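Local coordinates for mucus binding protein (Lactobacillus reuteri, PDB 3I57) that is a repeat of a cell-wall-bound mucus adhesin that probably binds mucin, has immunoglobulin-binding activity and carries a calcium ion, at residues V4-I9 with D20-Y25; F73-E78 with D127-I132; K109-Q114 with P151-Y156; F120-V125 with G136-A141; S142-A147 with K164-S169. All blocks are in the same frame, centred on the assembly; numbering follows the deposited sequence.

Interaction 1 of 5, residues V4-I9 with D20-Y25; sequences VHVQYI and DDLDGY
Four backbone hydrogen bonds zip Val4-Ile9 to Asp20-Tyr25 as an antiparallel pair. Val4 and Leu22 exchange N-H and C=O in both directions, and so do Val6 and Asp20; Val6 N to Asp20 O, at 2.8 Å, is nearly straight. Between them His5 faces Asp21 as a non-hydrogen-bonded pair, and here the side chains make the bond. His5 ND1 donates to Asp21 OD1 at 2.8 Å with an angle of 178°, exactly in the imidazole plane, yet it meets the oxygen from above the carboxylate plane. His5 NE2 is taken by Asp66, so both ring nitrogens are held. Apolar contact lies on the other face, where Val4 CG1, anti to its backbone N, meets Leu22 CD1 at 3.8 Å. On that face too, Asp20 and Tyr8 converge on the hydroxyl of Tyr32. This is the N-terminal beta hairpin of the beta-grasp mucin-binding domain: strand 2-10 runs between strand 15-24 and the parallel strand 67-80, with Tyr8 packed on Phe41 of helix 35-43.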
# COMPACT_ATOMS: atom_id res chain seq x y z
N VAL A 4 38.08 -13.11 -1.50
CA VAL A 4 37.27 -12.08 -0.91
C VAL A 4 35.85 -12.30 -1.43
O VAL A 4 35.67 -12.70 -2.59
CB VAL A 4 37.76 -10.68 -1.35
CG1 VAL A 4 36.73 -9.63 -0.94
CG2 VAL A 4 39.07 -10.36 -0.73
N HIS A 5 34.85 -12.04 -0.60
CA HIS A 5 33.46 -12.21 -1.03
C HIS A 5 32.71 -10.97 -0.65
O HIS A 5 32.67 -10.60 0.50
CB HIS A 5 32.84 -13.42 -0.29
CG HIS A 5 33.70 -14.64 -0.33
ND1 HIS A 5 33.82 -15.43 -1.46
CD2 HIS A 5 34.51 -15.19 0.60
CE1 HIS A 5 34.65 -16.42 -1.21
NE2 HIS A 5 35.09 -16.30 0.03
N VAL A 6 32.07 -10.33 -1.62
CA VAL A 6 31.32 -9.12 -1.30
C VAL A 6 29.85 -9.44 -1.42
O VAL A 6 29.39 -9.87 -2.47
CB VAL A 6 31.66 -7.98 -2.26
CG1 VAL A 6 30.88 -6.73 -1.87
CG2 VAL A 6 33.16 -7.72 -2.25
N GLN A 7 29.11 -9.25 -0.33
CA GLN A 7 27.74 -9.78 -0.27
C GLN A 7 26.76 -8.63 -0.26
O GLN A 7 26.80 -7.79 0.62
CB GLN A 7 27.57 -10.66 0.99
CG GLN A 7 28.52 -11.88 0.94
CD GLN A 7 28.69 -12.56 2.28
OE1 GLN A 7 28.61 -13.81 2.41
NE2 GLN A 7 28.92 -11.77 3.29
N TYR A 8 25.88 -8.62 -1.24
CA TYR A 8 24.84 -7.59 -1.35
C TYR A 8 23.56 -8.08 -0.64
O TYR A 8 23.02 -9.13 -0.99
CB TYR A 8 24.59 -7.24 -2.82
CG TYR A 8 25.76 -6.52 -3.42
CD1 TYR A 8 26.87 -7.24 -3.87
CD2 TYR A 8 25.83 -5.13 -3.43
CE1 TYR A 8 27.97 -6.61 -4.37
CE2 TYR A 8 26.95 -4.47 -3.94
CZ TYR A 8 28.02 -5.23 -4.40
OH TYR A 8 29.14 -4.63 -4.92
N ILE A 9 23.10 -7.32 0.35
CA ILE A 9 22.08 -7.82 1.29
C ILE A 9 20.85 -6.91 1.36
O ILE A 9 21.01 -5.70 1.43
CB ILE A 9 22.64 -7.87 2.73
CG1 ILE A 9 23.89 -8.77 2.81
CG2 ILE A 9 21.58 -8.38 3.71
CD1 ILE A 9 23.66 -10.07 2.17
N ASP A 20 29.67 -11.46 -4.92
CA ASP A 20 30.73 -11.34 -5.91
C ASP A 20 31.99 -11.87 -5.25
O ASP A 20 32.35 -11.39 -4.16
CB ASP A 20 30.99 -9.86 -6.27
CG ASP A 20 29.81 -9.20 -7.02
OD1 ASP A 20 28.86 -9.91 -7.38
OD2 ASP A 20 29.88 -7.98 -7.28
N ASP A 21 32.65 -12.81 -5.92
CA ASP A 21 33.92 -13.38 -5.47
C ASP A 21 35.09 -12.73 -6.19
O ASP A 21 34.99 -12.42 -7.40
CB ASP A 21 33.94 -14.89 -5.74
CG ASP A 21 33.10 -15.67 -4.78
OD1 ASP A 21 32.51 -15.07 -3.86
OD2 ASP A 21 33.04 -16.91 -4.94
N LEU A 22 36.19 -12.52 -5.47
CA LEU A 22 37.45 -12.02 -6.05
C LEU A 22 38.58 -12.84 -5.47
O LEU A 22 38.49 -13.27 -4.33
CB LEU A 22 37.68 -10.54 -5.67
CG LEU A 22 36.41 -9.70 -5.47
CD1 LEU A 22 36.69 -8.48 -4.60
CD2 LEU A 22 35.89 -9.28 -6.81
N ASP A 23 39.63 -13.09 -6.24
CA ASP A 23 40.85 -13.70 -5.73
C ASP A 23 41.99 -12.75 -5.99
O ASP A 23 41.97 -12.01 -6.98
CB ASP A 23 41.12 -15.04 -6.43
CG ASP A 23 39.99 -16.04 -6.22
OD1 ASP A 23 40.25 -17.17 -5.80
OD2 ASP A 23 38.83 -15.67 -6.51
N GLY A 24 43.01 -12.78 -5.11
CA GLY A 24 44.18 -11.95 -5.32
C GLY A 24 45.35 -12.41 -4.48
O GLY A 24 45.28 -13.41 -3.75
N TYR A 25 46.44 -11.66 -4.59
CA TYR A 25 47.66 -11.92 -3.89
C TYR A 25 47.67 -11.21 -2.55
O TYR A 25 47.10 -10.11 -2.39
CB TYR A 25 48.84 -11.42 -4.71
CG TYR A 25 48.94 -12.06 -6.05
CD1 TYR A 25 49.34 -13.40 -6.17
CD2 TYR A 25 48.67 -11.32 -7.21
CE1 TYR A 25 49.45 -14.00 -7.41
CE2 TYR A 25 48.77 -11.91 -8.46
CZ TYR A 25 49.16 -13.26 -8.55
OH TYR A 25 49.29 -13.85 -9.78

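Interaction 2 of 5, residues F73-E78 with D127-I132; sequences FKHHRE and DDVTGI
An Asx turn opens the loop after strand 112-127, and its Asp127 receives a histidine from strand 67-80. Asp127 CG stands anti to the backbone N (chi1 178°), and OD1 accepts from Val129 N at 2.8 Å and, from above the carboxylate plane, from Thr130 N. The other oxygen, OD2, uses its syn lone pair for His75 ND1, 2.6 Å away in the imidazole plane. Val129 lies over one face of the His75 ring, CB 3.9 Å from its centroid. Arg77 adds charge alone: NH2 is 3.5 Å from Asp127 OD2, well out of the guanidinium plane, and Glu12 is its stronger partner. An alanine in place of Asp127 would remove both carboxylate oxygens and probably loosen the turn, leaving His75 ND1 without this acceptor. Asp128 N donates to His76 O at 2.9 Å. The contact joins strand 67-80 to the end of antiparallel strand 112-127 and the loop after it, where the mucin-binding and Muc B2-like parts meet, with Asp10 at His75 NE2 and Tyr46 against its ring.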
# COMPACT_ATOMS: atom_id res chain seq x y z
N PHE A 73 21.35 -2.95 2.10
CA PHE A 73 20.36 -1.99 1.63
C PHE A 73 19.07 -2.04 2.44
O PHE A 73 18.73 -3.07 3.02
CB PHE A 73 19.97 -2.31 0.19
CG PHE A 73 21.12 -2.29 -0.77
CD1 PHE A 73 21.38 -1.16 -1.50
CD2 PHE A 73 21.93 -3.39 -0.91
CE1 PHE A 73 22.46 -1.13 -2.41
CE2 PHE A 73 23.02 -3.37 -1.81
CZ PHE A 73 23.27 -2.24 -2.54
N LYS A 74 18.33 -0.93 2.42
CA LYS A 74 16.93 -0.96 2.83
C LYS A 74 16.07 -0.72 1.60
O LYS A 74 16.58 -0.53 0.49
CB LYS A 74 16.67 0.09 3.92
CG LYS A 74 17.46 -0.12 5.18
CD LYS A 74 17.16 1.02 6.19
CE LYS A 74 17.51 0.61 7.62
NZ LYS A 74 16.91 -0.71 7.93
N HIS A 75 14.75 -0.71 1.78
CA HIS A 75 13.87 -0.45 0.62
C HIS A 75 13.62 1.06 0.53
O HIS A 75 13.22 1.66 1.53
CB HIS A 75 12.53 -1.15 0.81
CG HIS A 75 12.60 -2.64 0.83
ND1 HIS A 75 11.48 -3.44 0.68
CD2 HIS A 75 13.66 -3.48 0.97
CE1 HIS A 75 11.85 -4.71 0.74
NE2 HIS A 75 13.16 -4.76 0.92
N HIS A 76 13.87 1.66 -0.62
CA HIS A 76 13.52 3.06 -0.81
C HIS A 76 11.99 3.23 -0.81
O HIS A 76 11.26 2.44 -1.40
CB HIS A 76 14.12 3.62 -2.11
CG HIS A 76 13.84 5.07 -2.28
ND1 HIS A 76 14.41 6.03 -1.47
CD2 HIS A 76 12.93 5.72 -3.04
CE1 HIS A 76 13.92 7.22 -1.78
NE2 HIS A 76 13.03 7.06 -2.74
N ARG A 77 11.52 4.26 -0.11
CA ARG A 77 10.09 4.56 -0.03
C ARG A 77 9.78 5.97 -0.47
O ARG A 77 10.62 6.86 -0.36
CB ARG A 77 9.57 4.31 1.39
CG ARG A 77 9.57 2.81 1.75
CD ARG A 77 9.14 2.51 3.18
NE ARG A 77 9.01 1.06 3.34
CZ ARG A 77 10.04 0.26 3.61
NH1 ARG A 77 11.25 0.77 3.77
NH2 ARG A 77 9.84 -1.05 3.72
N GLU A 78 8.57 6.16 -0.98
CA GLU A 78 8.10 7.49 -1.36
C GLU A 78 6.62 7.61 -1.03
O GLU A 78 5.84 6.67 -1.21
CB GLU A 78 8.35 7.73 -2.86
CG GLU A 78 7.75 6.66 -3.77
CD GLU A 78 7.97 6.94 -5.26
OE1 GLU A 78 9.10 6.67 -5.73
OE2 GLU A 78 7.02 7.41 -5.94
N ASP A 127 6.69 1.23 -1.54
CA ASP A 127 7.98 0.56 -1.40
C ASP A 127 8.48 0.31 -2.81
O ASP A 127 7.89 -0.46 -3.55
CB ASP A 127 7.74 -0.76 -0.66
CG ASP A 127 9.02 -1.60 -0.46
OD1 ASP A 127 9.91 -1.54 -1.32
OD2 ASP A 127 9.09 -2.34 0.54
N ASP A 128 9.55 1.01 -3.18
CA ASP A 128 10.08 0.93 -4.52
C ASP A 128 10.63 -0.46 -4.88
O ASP A 128 10.74 -0.77 -6.07
CB ASP A 128 11.18 1.97 -4.70
CG ASP A 128 10.64 3.36 -4.97
OD1 ASP A 128 9.44 3.55 -5.33
OD2 ASP A 128 11.47 4.29 -4.84
N VAL A 129 10.98 -1.28 -3.88
CA VAL A 129 11.52 -2.62 -4.19
C VAL A 129 10.41 -3.59 -4.59
O VAL A 129 10.55 -4.35 -5.55
CB VAL A 129 12.27 -3.23 -3.01
CG1 VAL A 129 12.54 -4.73 -3.27
CG2 VAL A 129 13.59 -2.48 -2.77
N THR A 130 9.31 -3.54 -3.85
CA THR A 130 8.21 -4.47 -4.05
C THR A 130 7.10 -3.92 -4.97
O THR A 130 6.31 -4.70 -5.51
CB THR A 130 7.58 -4.89 -2.73
OG1 THR A 130 7.01 -3.73 -2.10
CG2 THR A 130 8.66 -5.49 -1.78
N GLY A 131 7.03 -2.60 -5.16
CA GLY A 131 5.89 -2.01 -5.88
C GLY A 131 4.59 -1.91 -5.09
O GLY A 131 3.56 -1.45 -5.60
N ILE A 132 4.64 -2.30 -3.83
CA ILE A 132 3.46 -2.32 -2.96
C ILE A 132 3.33 -1.03 -2.17
O ILE A 132 4.32 -0.52 -1.59
CB ILE A 132 3.52 -3.51 -1.97
CG1 ILE A 132 3.70 -4.83 -2.74
CG2 ILE A 132 2.29 -3.52 -0.99
CD1 ILE A 132 3.98 -6.07 -1.82
O HOH W 1 7.08 -1.61 3.17

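Interaction 3 of 5, residues K109-Q114 with P151-Y156; sequences KAAEDQ and PTIAGY
Glu112 OE1 is the most tightly held polar atom here, gripped by one bond: the ammonium NZ of Lys109 lies 2.6 Å from it in a salt bridge, coming in somewhat above the carboxylate plane. That grip stays within Lys109-Gln114: the lysine arm runs out nearly extended past the corner at Ala111, and the glutamate bends to meet it. No hydrogen bond crosses to Pro151-Tyr156; what joins the two segments is a small patch of apolar contacts. Ala111 presents its methyl to the pyrrolidine ring of Pro151, CB to CG, at 3.6 Å. Next to it Ile153 reaches across with the tip of its longer branch. CG1 is anti to the carbonyl carbon (chi1 -53°) and CD1 is anti to CA (chi2 -175°), so the extended arm places CD1 3.9 Å from Ala110 CB. The same methyl lies 3.6 Å from Ala110 O. Gln114 approaches Pro151 tip to tip. Ile153 also begins a type II beta turn, closed by Tyr156 N donating to Ile153 O at 3.0 Å, with Gly155 in its third position. Outside the pair, Tyr104 and Tyr181 pack against both Ala110 and Ile153, and the Tyr181 hydroxyl is hydrogen-bonded to Pro151 O. At the far end of the elongated repeat, this loop before strand 156-158 packs through Pro151 and Ile153 on the bend leading into strand 112-127 of the Muc B2-like domain.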
# COMPACT_ATOMS: atom_id res chain seq x y z
N LYS A 109 -43.73 -3.77 -2.44
CA LYS A 109 -42.95 -2.67 -2.97
C LYS A 109 -43.79 -1.46 -3.34
O LYS A 109 -44.81 -1.58 -4.02
CB LYS A 109 -42.19 -3.14 -4.20
CG LYS A 109 -41.25 -2.09 -4.74
CD LYS A 109 -40.51 -2.63 -5.93
CE LYS A 109 -39.05 -2.22 -5.89
NZ LYS A 109 -38.39 -2.82 -7.08
N ALA A 110 -43.35 -0.28 -2.92
CA ALA A 110 -44.08 0.96 -3.20
C ALA A 110 -43.45 1.79 -4.32
O ALA A 110 -44.15 2.47 -5.06
CB ALA A 110 -44.20 1.79 -1.93
N ALA A 111 -42.13 1.76 -4.44
CA ALA A 111 -41.40 2.53 -5.44
C ALA A 111 -40.05 1.88 -5.63
O ALA A 111 -39.65 1.04 -4.83
CB ALA A 111 -41.22 3.98 -4.97
N GLU A 112 -39.33 2.26 -6.68
CA GLU A 112 -38.01 1.67 -6.92
C GLU A 112 -37.00 2.26 -5.95
O GLU A 112 -37.11 3.42 -5.56
CB GLU A 112 -37.53 1.89 -8.36
CG GLU A 112 -38.49 1.33 -9.45
CD GLU A 112 -38.94 -0.10 -9.15
OE1 GLU A 112 -38.08 -0.97 -8.93
OE2 GLU A 112 -40.17 -0.35 -9.13
N ASP A 113 -36.03 1.44 -5.56
CA ASP A 113 -34.92 1.86 -4.70
C ASP A 113 -34.28 3.13 -5.23
O ASP A 113 -34.22 3.34 -6.45
CB ASP A 113 -33.83 0.78 -4.72
CG ASP A 113 -34.20 -0.49 -3.97
OD1 ASP A 113 -35.28 -0.56 -3.35
OD2 ASP A 113 -33.33 -1.42 -4.00
N GLN A 114 -33.77 3.97 -4.33
CA GLN A 114 -32.83 5.02 -4.69
C GLN A 114 -31.53 4.72 -3.99
O GLN A 114 -31.52 4.12 -2.92
CB GLN A 114 -33.34 6.38 -4.22
CG GLN A 114 -34.44 6.92 -5.09
CD GLN A 114 -34.87 8.30 -4.67
OE1 GLN A 114 -36.02 8.49 -4.27
NE2 GLN A 114 -33.96 9.27 -4.75
N PRO A 151 -40.32 9.38 -2.76
CA PRO A 151 -41.33 9.78 -3.73
C PRO A 151 -42.68 10.04 -3.11
O PRO A 151 -43.03 9.47 -2.07
CB PRO A 151 -41.43 8.58 -4.68
CG PRO A 151 -40.74 7.42 -3.97
CD PRO A 151 -39.70 8.08 -3.09
N THR A 152 -43.46 10.88 -3.77
CA THR A 152 -44.84 11.15 -3.35
C THR A 152 -45.76 10.14 -4.02
O THR A 152 -45.75 9.99 -5.23
CB THR A 152 -45.24 12.56 -3.74
OG1 THR A 152 -44.41 13.47 -3.02
CG2 THR A 152 -46.73 12.83 -3.44
N ILE A 153 -46.53 9.44 -3.20
CA ILE A 153 -47.46 8.45 -3.69
C ILE A 153 -48.85 8.86 -3.20
O ILE A 153 -49.11 8.90 -2.00
CB ILE A 153 -47.06 7.03 -3.19
CG1 ILE A 153 -45.60 6.75 -3.54
CG2 ILE A 153 -47.97 5.94 -3.79
CD1 ILE A 153 -45.13 5.34 -3.21
N ALA A 154 -49.74 9.19 -4.13
CA ALA A 154 -51.08 9.66 -3.75
C ALA A 154 -51.72 8.71 -2.75
O ALA A 154 -51.75 7.50 -2.96
CB ALA A 154 -51.98 9.82 -4.99
N GLY A 155 -52.24 9.28 -1.67
CA GLY A 155 -52.99 8.51 -0.71
C GLY A 155 -52.14 7.96 0.41
O GLY A 155 -52.65 7.29 1.30
N TYR A 156 -50.83 8.24 0.35
CA TYR A 156 -49.88 7.71 1.32
C TYR A 156 -48.86 8.76 1.77
O TYR A 156 -48.62 9.75 1.08
CB TYR A 156 -49.13 6.50 0.74
CG TYR A 156 -50.01 5.31 0.49
CD1 TYR A 156 -50.14 4.31 1.45
CD2 TYR A 156 -50.73 5.17 -0.70
CE1 TYR A 156 -50.94 3.20 1.23
CE2 TYR A 156 -51.53 4.04 -0.93
CZ TYR A 156 -51.63 3.07 0.05
OH TYR A 156 -52.42 1.96 -0.14

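Interaction 4 of 5, residues F120-V125 with G136-A141; sequences FTRNGV and GKWNEA
Arg122 lies flat on Trp138, its guanidinium only 4° from parallel to the indole, with the centres 4.3 Å apart. The aliphatic part of the arm shares the stack: CD sits over the six-membered ring, 3.5 Å from the Trp138 centroid. Arg122 starts from the crowded position, CG between backbone N and carbonyl carbon (chi1 62°), and then runs extended to NE, which keeps CG, CD and NE all along the indole. On the same face of the ring, water 2 links Arg122 NH1 to Gly136 O, while Lys91 O takes a hydrogen bond from NH2 and helps fix the rotation of the guanidinium. Phe120 CB also packs against the indole, 3.6 Å from Trp138 CE3.

Behind the stack, polar bonds hold the two backbones in place. Asn139 N donates to Thr121 O at 2.7 Å, nearly along the carbonyl axis, and Gly136 N donates to Asn123 O at 2.8 Å. The bent side chain of Glu140 folds back so that the syn lone pair of OE1 receives Thr121 N at 2.8 Å. Its other oxygen, OE2, lies 2.7 Å from Thr121 OG1. Water 3 bridges Asn123 N and Lys137 O. Within the Muc B2-like domain, segment 136-141 runs roughly antiparallel along strand 112-127 in the link from strand 133-135 to strand 142-144, while on strand 93-104 Leu96 touches Phe120 and Lys94 touches Trp138.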
# COMPACT_ATOMS: atom_id res chain seq x y z
N PHE A 120 -14.17 7.36 -0.00
CA PHE A 120 -13.12 7.70 0.95
C PHE A 120 -11.77 7.58 0.28
O PHE A 120 -11.64 6.85 -0.70
CB PHE A 120 -13.10 6.71 2.11
CG PHE A 120 -14.34 6.78 2.95
CD1 PHE A 120 -14.36 7.57 4.08
CD2 PHE A 120 -15.48 6.11 2.56
CE1 PHE A 120 -15.52 7.67 4.84
CE2 PHE A 120 -16.65 6.16 3.33
CZ PHE A 120 -16.67 6.95 4.45
N THR A 121 -10.79 8.33 0.78
CA THR A 121 -9.44 8.27 0.22
C THR A 121 -8.43 8.05 1.32
O THR A 121 -8.68 8.34 2.49
CB THR A 121 -9.04 9.59 -0.52
OG1 THR A 121 -8.91 10.67 0.43
CG2 THR A 121 -10.06 9.96 -1.54
N ARG A 122 -7.28 7.53 0.94
CA ARG A 122 -6.18 7.34 1.90
C ARG A 122 -4.86 7.48 1.13
O ARG A 122 -4.75 7.02 -0.02
CB ARG A 122 -6.30 5.98 2.61
CG ARG A 122 -6.22 4.74 1.69
CD ARG A 122 -6.53 3.46 2.45
NE ARG A 122 -6.57 2.31 1.55
CZ ARG A 122 -6.68 1.05 1.97
NH1 ARG A 122 -6.73 0.78 3.27
NH2 ARG A 122 -6.72 0.06 1.09
N ASN A 123 -3.90 8.17 1.75
CA ASN A 123 -2.57 8.25 1.18
C ASN A 123 -1.79 7.04 1.59
O ASN A 123 -2.21 6.31 2.45
CB ASN A 123 -1.85 9.52 1.64
CG ASN A 123 -2.35 10.72 0.91
OD1 ASN A 123 -1.65 11.33 0.09
ND2 ASN A 123 -3.61 11.03 1.13
N GLY A 124 -0.65 6.83 0.96
CA GLY A 124 0.16 5.68 1.30
C GLY A 124 1.64 5.95 1.06
O GLY A 124 2.04 7.06 0.68
N VAL A 125 2.44 4.93 1.33
CA VAL A 125 3.87 4.99 1.12
C VAL A 125 4.23 3.78 0.26
O VAL A 125 4.00 2.62 0.66
CB VAL A 125 4.59 4.83 2.42
CG1 VAL A 125 6.08 4.68 2.18
CG2 VAL A 125 4.27 6.02 3.37
N GLY A 136 -2.14 4.29 4.34
CA GLY A 136 -2.38 4.86 5.66
C GLY A 136 -3.86 4.91 6.03
O GLY A 136 -4.71 4.24 5.42
N LYS A 137 -4.16 5.69 7.06
CA LYS A 137 -5.53 5.77 7.55
C LYS A 137 -6.42 6.41 6.51
O LYS A 137 -5.96 7.24 5.71
CB LYS A 137 -5.56 6.67 8.76
CG LYS A 137 -4.89 6.10 9.97
CD LYS A 137 -5.05 7.09 11.13
CE LYS A 137 -4.17 6.72 12.30
NZ LYS A 137 -2.77 7.09 12.03
N TRP A 138 -7.70 6.07 6.52
CA TRP A 138 -8.65 6.81 5.67
C TRP A 138 -8.64 8.28 6.05
O TRP A 138 -8.68 8.64 7.25
CB TRP A 138 -10.05 6.22 5.79
CG TRP A 138 -10.16 4.80 5.23
CD1 TRP A 138 -10.32 3.63 5.94
CD2 TRP A 138 -10.08 4.42 3.85
NE1 TRP A 138 -10.37 2.57 5.08
CE2 TRP A 138 -10.22 3.02 3.79
CE3 TRP A 138 -9.89 5.13 2.65
CZ2 TRP A 138 -10.19 2.31 2.58
CZ3 TRP A 138 -9.85 4.42 1.45
CH2 TRP A 138 -10.01 3.02 1.43
N ASN A 139 -8.55 9.14 5.05
CA ASN A 139 -8.40 10.58 5.30
C ASN A 139 -9.66 11.20 5.89
O ASN A 139 -9.58 12.18 6.64
CB ASN A 139 -8.06 11.32 4.01
CG ASN A 139 -6.67 11.00 3.50
OD1 ASN A 139 -6.47 10.80 2.29
ND2 ASN A 139 -5.71 10.95 4.41
N GLU A 140 -10.83 10.66 5.53
CA GLU A 140 -12.10 11.24 6.00
C GLU A 140 -12.72 10.30 7.05
O GLU A 140 -12.87 9.12 6.78
CB GLU A 140 -13.05 11.45 4.83
CG GLU A 140 -12.46 12.14 3.59
CD GLU A 140 -11.68 11.19 2.67
OE1 GLU A 140 -11.69 9.95 2.91
OE2 GLU A 140 -11.10 11.68 1.69
N ALA A 141 -13.07 10.81 8.23
CA ALA A 141 -13.55 9.90 9.28
C ALA A 141 -14.96 9.46 8.93
O ALA A 141 -15.40 8.35 9.29
CB ALA A 141 -13.52 10.57 10.67
O HOH W 2 -7.02 2.80 5.65
O HOH W 3 -4.19 8.88 4.56

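Interaction 5 of 5, residues S142-A147 with K164-S169; sequences SQSYKA and KRSSNS
Tyr145 turns CG anti to its carbonyl carbon (chi1 -68°), and Ser167 sets OG likewise (chi1 -74°), so that the two hydroxyls meet at the phenol edge. Tyr145 OH and Ser167 OG are 2.7 Å apart in a hydrogen bond that either could donate, with the serine oxygen in the plane of the ring. Arg165 O lies along the same edge and accepts from Tyr145 N at 2.9 Å, so backbone and side chain of the tyrosine both hold on to 164-169. Leu96 and Pro175 touch Tyr145 as well as Ser167. These bonds flank an antiparallel pairing of strand 142-144 with strand 162-168, the latter being the middle strand of a small three-stranded sheet in the Muc B2-like domain. Gln143 and Ser167 form its hydrogen-bonded pair, with Gln143 N to Ser167 O and Ser167 N to Gln143 O both 2.9 Å. A leucine in place of Tyr145 would lose the hydroxyl and is likely to leave Ser167 OG without this partner and to disturb the packing on Leu96 and Pro175. On the opposite face Ser144 and Ser166 stand as a non-hydrogen-bonded pair, Ser144 CB 3.2 Å from Ser166 OG. Water 5 donates to both Tyr145 O and Arg165 O.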
# COMPACT_ATOMS: atom_id res chain seq x y z
N SER A 142 -15.67 10.33 8.23
CA SER A 142 -16.96 9.92 7.66
C SER A 142 -17.35 10.75 6.45
O SER A 142 -16.82 11.85 6.23
CB SER A 142 -18.06 9.95 8.72
OG SER A 142 -18.26 11.26 9.19
N GLN A 143 -18.27 10.23 5.64
CA GLN A 143 -18.78 10.97 4.50
C GLN A 143 -20.30 10.88 4.47
O GLN A 143 -20.87 9.83 4.76
CB GLN A 143 -18.23 10.41 3.18
CG GLN A 143 -16.71 10.62 2.97
CD GLN A 143 -16.39 12.08 2.59
OE1 GLN A 143 -16.23 12.94 3.47
NE2 GLN A 143 -16.31 12.36 1.30
N SER A 144 -20.95 11.99 4.10
CA SER A 144 -22.43 12.01 4.05
C SER A 144 -22.95 11.77 2.63
O SER A 144 -22.36 12.24 1.64
CB SER A 144 -22.97 13.31 4.66
OG SER A 144 -22.39 14.41 3.99
N TYR A 145 -24.04 11.01 2.54
CA TYR A 145 -24.67 10.71 1.27
C TYR A 145 -25.50 11.90 0.89
O TYR A 145 -25.90 12.64 1.78
CB TYR A 145 -25.58 9.46 1.40
CG TYR A 145 -24.75 8.22 1.66
CD1 TYR A 145 -24.17 7.53 0.60
CD2 TYR A 145 -24.50 7.76 2.95
CE1 TYR A 145 -23.39 6.40 0.81
CE2 TYR A 145 -23.72 6.60 3.17
CZ TYR A 145 -23.18 5.95 2.08
OH TYR A 145 -22.40 4.82 2.27
N LYS A 146 -25.71 12.09 -0.40
CA LYS A 146 -26.66 13.10 -0.88
C LYS A 146 -28.03 12.78 -0.26
O LYS A 146 -28.36 11.60 -0.07
CB LYS A 146 -26.76 13.00 -2.40
CG LYS A 146 -27.52 14.16 -3.03
CD LYS A 146 -27.84 13.88 -4.50
CE LYS A 146 -28.72 14.99 -5.07
NZ LYS A 146 -28.21 16.34 -4.66
N ALA A 147 -28.81 13.80 0.07
CA ALA A 147 -30.18 13.56 0.55
C ALA A 147 -31.05 12.89 -0.49
O ALA A 147 -31.08 13.27 -1.66
CB ALA A 147 -30.83 14.89 1.03
N LYS A 164 -31.29 11.27 4.96
CA LYS A 164 -29.93 11.77 5.05
C LYS A 164 -29.15 10.88 5.99
O LYS A 164 -29.48 10.75 7.18
CB LYS A 164 -29.93 13.21 5.58
CG LYS A 164 -30.69 14.20 4.67
CD LYS A 164 -30.61 15.61 5.24
CE LYS A 164 -31.42 16.61 4.43
NZ LYS A 164 -32.64 17.10 5.16
N ARG A 165 -28.13 10.22 5.47
CA ARG A 165 -27.29 9.37 6.33
C ARG A 165 -25.83 9.56 5.95
O ARG A 165 -25.54 10.15 4.92
CB ARG A 165 -27.64 7.89 6.13
CG ARG A 165 -29.10 7.50 6.44
CD ARG A 165 -29.38 7.52 7.95
NE ARG A 165 -30.68 6.90 8.21
CZ ARG A 165 -31.84 7.54 8.07
NH1 ARG A 165 -31.86 8.83 7.75
NH2 ARG A 165 -32.99 6.90 8.27
N SER A 166 -24.94 9.01 6.77
CA SER A 166 -23.50 9.10 6.55
C SER A 166 -22.91 7.73 6.79
O SER A 166 -23.53 6.88 7.44
CB SER A 166 -22.88 10.07 7.55
OG SER A 166 -23.28 11.38 7.19
N SER A 167 -21.71 7.51 6.26
CA SER A 167 -20.95 6.30 6.61
C SER A 167 -19.61 6.69 7.23
O SER A 167 -18.99 7.69 6.85
CB SER A 167 -20.68 5.42 5.39
OG SER A 167 -21.84 4.71 4.94
N ASN A 168 -19.15 5.87 8.16
CA ASN A 168 -17.83 6.02 8.77
C ASN A 168 -16.80 5.33 7.88
O ASN A 168 -17.16 4.44 7.14
CB ASN A 168 -17.83 5.41 10.16
CG ASN A 168 -18.73 6.15 11.11
OD1 ASN A 168 -18.90 7.36 10.98
ND2 ASN A 168 -19.34 5.43 12.07
N SER A 169 -15.53 5.74 7.96
CA SER A 169 -14.52 5.22 7.04
C SER A 169 -14.16 3.74 7.29
O SER A 169 -13.58 3.11 6.40
CB SER A 169 -13.25 6.08 7.10
OG SER A 169 -12.64 5.95 8.38
O HOH W 4 -20.17 12.71 7.51
O HOH W 5 -26.80 13.02 4.52
O HOH W 6 -28.75 10.14 2.17

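How the interactions relate
The five contacts are strung along a rod-like chain, with the centres of interactions 1 and 3 about 79 Å apart on opposite sides of its middle. Interaction 1 is at the calcium end: the side chain of Val4 is about 7 Å from the bound ion, which Gln2, Asp60, Asp62 and Asn65 coordinate, while the other four lie away from that site. It passes directly to interaction 2, since Ile9 O is 2.9 Å from Phe73 N. Interaction 2 bridges the two domains and meets interaction 4 where Arg77 CB packs on Val125 CG1. Interaction 4 then continues into interaction 5, with Ala141 O 2.9 Å from Ser169 N. Interactions 3 and 4 share strand 112-127.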